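Local coordinates for protein MTH0777 (PDB 1KJN) that is of unknown function but folds as a three-layer alpha/beta domain around a parallel sheet and assembles as a dimer, at residues Tyr27-His30 and Lys31-Lys35; Leu95-Phe98 and Ala99-Asn103; Ala115-Leu118 and Glu119-Val122. All coordinates share one frame; numbering follows the deposited sequence.

Contact 1. Residues Tyr27-His30 and Lys31-Lys35; sequences YTSH and KLKKK
Tyr27 and Lys31, one turn apart on helix 21-34, lie side by side and point the same way. CG of Lys31 comes within 3.9 Å of Tyr27 CE1, and its CD stays close to CE1 and CZ, meeting the ring obliquely. With CG of Tyr27 anti to the backbone N (chi1 -177°), the ring leans toward the C-terminal end of the helix, while the lysine bends at chi2 and chi3 to run beside it. Tyr27 OH is hydrogen-bonded to Asp150, which also draws Lys31 NZ into a long, weak ion pair.

The tight side of this helix is the one turned to the sheet. Thr28, Ser29 and Leu32 are buried there: Leu32 packs on Ala9, Met11 and Val39, and Ser29 OG is bonded to the carbonyl of Tyr60. Leu32 N reaches back to Thr28 O at 3.0 Å, and Lys33 N to Ser29 O at 2.9 Å. This is the crossover helix of the beta-alpha-beta unit that links strands 8-12 and 38-43, neighbours in the parallel sheet.

On the opposite, looser flank, His30 and Lys34 also run alongside each other. Their contact is slight, Lys34 CD standing 4.0 Å from His30 NE2, and Lys34 is exposed. Both pack on Glu57 of the second subunit. Between the two flanks, Lys33 keeps its CG 3.4 Å from Ser29 O, then bends at chi3 and chi4, and its NZ ends in a salt bridge with Asp62.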
loop_
_atom_site.group_PDB
_atom_site.type_symbol
_atom_site.label_atom_id
_atom_site.label_comp_id
_atom_site.label_asym_id
_atom_site.label_seq_id
_atom_site.Cartn_x
_atom_site.Cartn_y
_atom_site.Cartn_z
ATOM N N TYR A 27 -1.779 8.589 -1.588
ATOM C CA TYR A 27 -2.058 9.734 -0.722
ATOM C C TYR A 27 -1.781 11.053 -1.461
ATOM O O TYR A 27 -2.582 11.976 -1.417
ATOM C CB TYR A 27 -1.200 9.678 0.549
ATOM C CG TYR A 27 -1.498 10.808 1.518
ATOM C CD1 TYR A 27 -0.713 11.968 1.540
ATOM C CD2 TYR A 27 -2.585 10.734 2.392
ATOM C CE1 TYR A 27 -1.015 13.039 2.416
ATOM C CE2 TYR A 27 -2.890 11.785 3.274
ATOM C CZ TYR A 27 -2.107 12.931 3.281
ATOM O OH TYR A 27 -2.386 13.940 4.171
ATOM N N THR A 28 -0.643 11.119 -2.143
ATOM C CA THR A 28 -0.251 12.308 -2.892
ATOM C C THR A 28 -1.212 12.540 -4.059
ATOM O O THR A 28 -1.627 13.670 -4.286
ATOM C CB THR A 28 1.179 12.171 -3.417
ATOM O OG1 THR A 28 2.032 11.795 -2.331
ATOM C CG2 THR A 28 1.691 13.505 -4.021
ATOM N N SER A 29 -1.616 11.468 -4.748
ATOM C CA SER A 29 -2.540 11.599 -5.877
ATOM C C SER A 29 -3.895 12.144 -5.419
ATOM O O SER A 29 -4.539 12.936 -6.114
ATOM C CB SER A 29 -2.728 10.270 -6.603
ATOM O OG SER A 29 -3.719 10.385 -7.619
ATOM N N HIS A 30 -4.328 11.702 -4.248
ATOM C CA HIS A 30 -5.571 12.176 -3.690
ATOM C C HIS A 30 -5.421 13.658 -3.375
ATOM O O HIS A 30 -6.359 14.421 -3.574
ATOM C CB HIS A 30 -5.923 11.423 -2.418
ATOM C CG HIS A 30 -7.101 11.991 -1.695
ATOM N ND1 HIS A 30 -6.988 12.638 -0.479
ATOM C CD2 HIS A 30 -8.424 11.981 -1.993
ATOM C CE1 HIS A 30 -8.188 12.994 -0.062
ATOM N NE2 HIS A 30 -9.079 12.606 -0.963
ATOM N N LYS A 31 -4.259 14.063 -2.866
ATOM C CA LYS A 31 -4.037 15.475 -2.553
ATOM C C LYS A 31 -4.159 16.309 -3.824
ATOM O O LYS A 31 -4.779 17.371 -3.820
ATOM C CB LYS A 31 -2.654 15.687 -1.947
ATOM C CG LYS A 31 -2.481 15.059 -0.585
ATOM C CD LYS A 31 -3.339 15.756 0.475
ATOM C CE LYS A 31 -2.666 17.005 1.012
ATOM N NZ LYS A 31 -3.442 17.574 2.157
ATOM N N LEU A 32 -3.586 15.804 -4.916
ATOM C CA LEU A 32 -3.610 16.500 -6.182
ATOM C C LEU A 32 -5.014 16.589 -6.760
ATOM O O LEU A 32 -5.392 17.633 -7.293
ATOM C CB LEU A 32 -2.626 15.847 -7.172
ATOM C CG LEU A 32 -1.143 16.058 -6.834
ATOM C CD1 LEU A 32 -0.235 15.262 -7.759
ATOM C CD2 LEU A 32 -0.804 17.533 -6.914
ATOM N N LYS A 33 -5.790 15.513 -6.634
ATOM C CA LYS A 33 -7.165 15.488 -7.136
ATOM C C LYS A 33 -8.036 16.452 -6.338
ATOM O O LYS A 33 -9.050 16.940 -6.829
ATOM C CB LYS A 33 -7.762 14.076 -7.060
ATOM C CG LYS A 33 -7.215 13.118 -8.125
ATOM C CD LYS A 33 -7.703 11.686 -7.920
ATOM C CE LYS A 33 -9.224 11.549 -8.085
ATOM N NZ LYS A 33 -9.723 12.115 -9.384
ATOM N N LYS A 34 -7.649 16.669 -5.087
ATOM C CA LYS A 34 -8.340 17.568 -4.187
ATOM C C LYS A 34 -8.118 18.974 -4.739
ATOM O O LYS A 34 -8.954 19.861 -4.559
ATOM C CB LYS A 34 -7.723 17.449 -2.789
ATOM C CG LYS A 34 -8.672 17.597 -1.628
ATOM C CD LYS A 34 -9.677 16.466 -1.575
ATOM C CE LYS A 34 -10.626 16.668 -0.398
ATOM N NZ LYS A 34 -11.884 15.884 -0.542
ATOM N N LYS A 35 -6.981 19.173 -5.404
ATOM C CA LYS A 35 -6.663 20.467 -6.003
ATOM C C LYS A 35 -7.229 20.637 -7.429
ATOM O O LYS A 35 -6.952 21.637 -8.085
ATOM C CB LYS A 35 -5.147 20.693 -6.015
ATOM C CG LYS A 35 -4.522 20.955 -4.655
ATOM C CD LYS A 35 -3.012 20.981 -4.801
ATOM C CE LYS A 35 -2.314 21.396 -3.531
ATOM N NZ LYS A 35 -2.528 22.840 -3.260
#

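Contact 2. Residues Leu95-Phe98 and Ala99-Asn103; sequences LVTF and AGILN
This is a local, largely main-chain contact over the last two turns of helix 89-102, the crossover helix of the beta-alpha-beta unit between strands 81-86 and 105-111. Ala99 N bonds to Leu95 O at 2.9 Å, and Gly100 N to Val96 O at 3.0 Å. The next rung is slacker: the bond from Ile101 N to Thr97 O is weak, and Thr97 O also takes a second weak bond from Gly100 N. Regularity returns with Leu102 N on Phe98 O, the straightest of the set at 162°.

Side chains split between sheet and outer surface. Leu95, Phe98 and Ala99 all rest on Leu82; Phe98 reaches on to Leu10 and Val12 and meets helix 67-73 at Cys70 and Ile71. Among themselves the side chains barely touch, those of Ala99, Ile101 and Leu102 settling instead against carbonyls of the preceding turn. Ala99 CB sits 3.3 Å from Leu95 O, and Leu102 CB lies 3.5 Å from Phe98 O. Just past the helix, Asn103 leaves helical angles with a positive phi, its N still bonded to Ala99 O. On the outer flank Ile101, its CG1 anti to the carbonyl carbon (chi1 -67°), sends CD1 back to within 4.3 Å of Thr97 CG2.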
loop_
_atom_site.group_PDB
_atom_site.type_symbol
_atom_site.label_atom_id
_atom_site.label_comp_id
_atom_site.label_asym_id
_atom_site.label_seq_id
_atom_site.Cartn_x
_atom_site.Cartn_y
_atom_site.Cartn_z
ATOM N N LEU A 95 12.851 9.852 -13.498
ATOM C CA LEU A 95 12.320 11.175 -13.202
ATOM C C LEU A 95 13.021 12.222 -14.069
ATOM O O LEU A 95 12.377 13.147 -14.557
ATOM C CB LEU A 95 12.481 11.526 -11.714
ATOM C CG LEU A 95 11.977 12.928 -11.332
ATOM C CD1 LEU A 95 10.505 13.066 -11.745
ATOM C CD2 LEU A 95 12.168 13.227 -9.847
ATOM N N VAL A 96 14.330 12.070 -14.257
ATOM C CA VAL A 96 15.111 13.009 -15.069
ATOM C C VAL A 96 14.573 13.000 -16.498
ATOM O O VAL A 96 14.270 14.051 -17.067
ATOM C CB VAL A 96 16.629 12.634 -15.077
ATOM C CG1 VAL A 96 17.412 13.509 -16.099
ATOM C CG2 VAL A 96 17.218 12.824 -13.690
ATOM N N THR A 97 14.361 11.797 -17.025
ATOM C CA THR A 97 13.864 11.646 -18.386
ATOM C C THR A 97 12.491 12.290 -18.522
ATOM O O THR A 97 12.264 13.084 -19.428
ATOM C CB THR A 97 13.783 10.168 -18.812
ATOM O OG1 THR A 97 15.082 9.560 -18.726
ATOM C CG2 THR A 97 13.273 10.060 -20.244
ATOM N N PHE A 98 11.579 11.965 -17.612
ATOM C CA PHE A 98 10.241 12.529 -17.686
ATOM C C PHE A 98 10.242 14.045 -17.550
ATOM O O PHE A 98 9.441 14.730 -18.171
ATOM C CB PHE A 98 9.330 11.912 -16.616
ATOM C CG PHE A 98 8.827 10.531 -16.964
ATOM C CD1 PHE A 98 7.910 10.347 -17.995
ATOM C CD2 PHE A 98 9.244 9.418 -16.233
ATOM C CE1 PHE A 98 7.412 9.075 -18.284
ATOM C CE2 PHE A 98 8.750 8.141 -16.519
ATOM C CZ PHE A 98 7.834 7.969 -17.541
ATOM N N ALA A 99 11.148 14.564 -16.734
ATOM C CA ALA A 99 11.223 16.002 -16.523
ATOM C C ALA A 99 11.747 16.738 -17.747
ATOM O O ALA A 99 11.289 17.827 -18.041
ATOM C CB ALA A 99 12.075 16.318 -15.297
ATOM N N GLY A 100 12.681 16.118 -18.467
ATOM C CA GLY A 100 13.258 16.738 -19.653
ATOM C C GLY A 100 12.226 16.891 -20.750
ATOM O O GLY A 100 12.232 17.869 -21.496
ATOM N N ILE A 101 11.308 15.935 -20.806
ATOM C CA ILE A 101 10.233 15.937 -21.779
ATOM C C ILE A 101 9.113 16.918 -21.414
ATOM O O ILE A 101 8.631 17.672 -22.264
ATOM C CB ILE A 101 9.620 14.535 -21.893
ATOM C CG1 ILE A 101 10.637 13.559 -22.495
ATOM C CG2 ILE A 101 8.294 14.593 -22.681
ATOM C CD1 ILE A 101 10.180 12.097 -22.474
ATOM N N LEU A 102 8.688 16.899 -20.149
ATOM C CA LEU A 102 7.594 17.766 -19.703
ATOM C C LEU A 102 7.937 19.221 -19.417
ATOM O O LEU A 102 7.071 20.086 -19.561
ATOM C CB LEU A 102 6.860 17.135 -18.520
ATOM C CG LEU A 102 6.040 15.912 -18.911
ATOM C CD1 LEU A 102 5.614 15.123 -17.656
ATOM C CD2 LEU A 102 4.848 16.332 -19.744
ATOM N N ASN A 103 9.165 19.485 -18.962
ATOM C CA ASN A 103 9.615 20.860 -18.683
ATOM C C ASN A 103 8.562 21.649 -17.880
ATOM O O ASN A 103 8.193 22.771 -18.248
ATOM C CB ASN A 103 9.914 21.564 -20.027
ATOM C CG ASN A 103 10.478 22.975 -19.862
ATOM O OD1 ASN A 103 11.284 23.239 -18.973
ATOM N ND2 ASN A 103 10.069 23.882 -20.750
#

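Contact 3. Residues Ala115-Leu118 and Glu119-Val122; sequences ADVL and EELV
Val117 and Leu121 make the apolar side-chain contact of this first part of helix 115-128: they run side by side, with CG1 of the valine 4.0 Å from CD1 of the leucine. CG1 is the branch anti to the backbone N (chi1 176°), which tips it along the helix toward the leucine. Leu121, with Leu118 and Val122, also packs on Ile110 of strand 105-111. Carbon meets carbonyl where Glu120 lays its CG 3.3 Å from Asp116 O.

Backbone bonds carry most of the remainder. Four successive amides, Glu119 to Val122, bond to the carbonyls of Ala115 to Leu118. Leu121 N to Val117 O is the straightest at 168°, and Val122 N to Leu118 O the shortest at 2.7 Å. Asp114 OD1, just ahead of the helix, accepts a bond from Asp116 N and a weak one from Val117 N.

Charge gathers on the exposed side. Asp116 OD1 and Glu119 OE1 stand 4.5 Å apart, a mildly unfavourable pairing that solvent would be expected to screen. It all makes up an amphipathic helix in the crossover of a beta-alpha-beta unit, joining strands 105-111 and 132-136.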
loop_
_atom_site.group_PDB
_atom_site.type_symbol
_atom_site.label_atom_id
_atom_site.label_comp_id
_atom_site.label_asym_id
_atom_site.label_seq_id
_atom_site.Cartn_x
_atom_site.Cartn_y
_atom_site.Cartn_z
ATOM N N ALA A 115 20.837 7.621 5.509
ATOM C CA ALA A 115 21.043 9.050 5.239
ATOM C C ALA A 115 22.045 9.305 4.101
ATOM O O ALA A 115 21.879 10.244 3.328
ATOM C CB ALA A 115 21.501 9.765 6.503
ATOM N N ASP A 116 23.076 8.467 3.997
ATOM C CA ASP A 116 24.086 8.607 2.949
ATOM C C ASP A 116 23.469 8.393 1.578
ATOM O O ASP A 116 23.712 9.163 0.655
ATOM C CB ASP A 116 25.244 7.614 3.146
ATOM C CG ASP A 116 26.052 7.891 4.406
ATOM O OD1 ASP A 116 26.198 9.079 4.779
ATOM O OD2 ASP A 116 26.544 6.916 5.024
ATOM N N VAL A 117 22.671 7.336 1.458
ATOM C CA VAL A 117 22.007 7.025 0.206
ATOM C C VAL A 117 21.093 8.192 -0.165
ATOM O O VAL A 117 21.061 8.605 -1.322
ATOM C CB VAL A 117 21.188 5.716 0.303
ATOM C CG1 VAL A 117 20.422 5.471 -0.989
ATOM C CG2 VAL A 117 22.109 4.540 0.614
ATOM N N LEU A 118 20.394 8.754 0.822
ATOM C CA LEU A 118 19.513 9.884 0.549
ATOM C C LEU A 118 20.323 11.035 0.006
ATOM O O LEU A 118 19.904 11.698 -0.942
ATOM C CB LEU A 118 18.800 10.365 1.811
ATOM C CG LEU A 118 17.801 9.396 2.408
ATOM C CD1 LEU A 118 16.994 10.083 3.473
ATOM C CD2 LEU A 118 16.904 8.931 1.312
ATOM N N GLU A 119 21.490 11.265 0.613
ATOM C CA GLU A 119 22.369 12.361 0.207
ATOM C C GLU A 119 22.764 12.276 -1.262
ATOM O O GLU A 119 22.667 13.260 -1.993
ATOM C CB GLU A 119 23.617 12.405 1.089
ATOM C CG GLU A 119 24.371 13.727 1.010
ATOM C CD GLU A 119 25.637 13.742 1.861
ATOM O OE1 GLU A 119 25.612 13.216 3.002
ATOM O OE2 GLU A 119 26.657 14.294 1.387
ATOM N N GLU A 120 23.172 11.089 -1.698
ATOM C CA GLU A 120 23.564 10.871 -3.087
ATOM C C GLU A 120 22.386 11.145 -4.017
ATOM O O GLU A 120 22.528 11.829 -5.028
ATOM C CB GLU A 120 24.031 9.434 -3.284
ATOM C CG GLU A 120 25.127 8.995 -2.324
ATOM C CD GLU A 120 25.365 7.483 -2.334
ATOM O OE1 GLU A 120 24.407 6.711 -2.582
ATOM O OE2 GLU A 120 26.516 7.066 -2.077
ATOM N N LEU A 121 21.215 10.628 -3.659
ATOM C CA LEU A 121 20.013 10.825 -4.468
ATOM C C LEU A 121 19.616 12.300 -4.502
ATOM O O LEU A 121 19.265 12.839 -5.547
ATOM C CB LEU A 121 18.875 9.949 -3.939
ATOM C CG LEU A 121 19.072 8.458 -4.213
ATOM C CD1 LEU A 121 18.099 7.623 -3.405
ATOM C CD2 LEU A 121 18.910 8.185 -5.683
ATOM N N VAL A 122 19.734 12.961 -3.361
ATOM C CA VAL A 122 19.408 14.377 -3.257
ATOM C C VAL A 122 20.357 15.177 -4.139
ATOM O O VAL A 122 19.914 16.001 -4.940
ATOM C CB VAL A 122 19.490 14.859 -1.786
ATOM C CG1 VAL A 122 19.497 16.376 -1.709
ATOM C CG2 VAL A 122 18.312 14.296 -0.984
#

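How the contacts relate
The three contacts follow one another along the chain, and each lies within a single helix that bridges two adjacent strands of the parallel sheet. Contact 1 belongs to helix 21-34, contact 2 to helix 89-102 and contact 3 to helix 115-128. Strand order 3-2-1-4-5-6 places the first crossover in one half of the sheet and the other two in the second half. Contacts 1 and 3 are on opposite sides of the chain's centre, their own centres about 27 Å apart. Contact 2 is about 21 Å from each, centre to centre, and none touch. Of the three, only contact 1 meets the second subunit, which places helix 21-34 at the dimer interface.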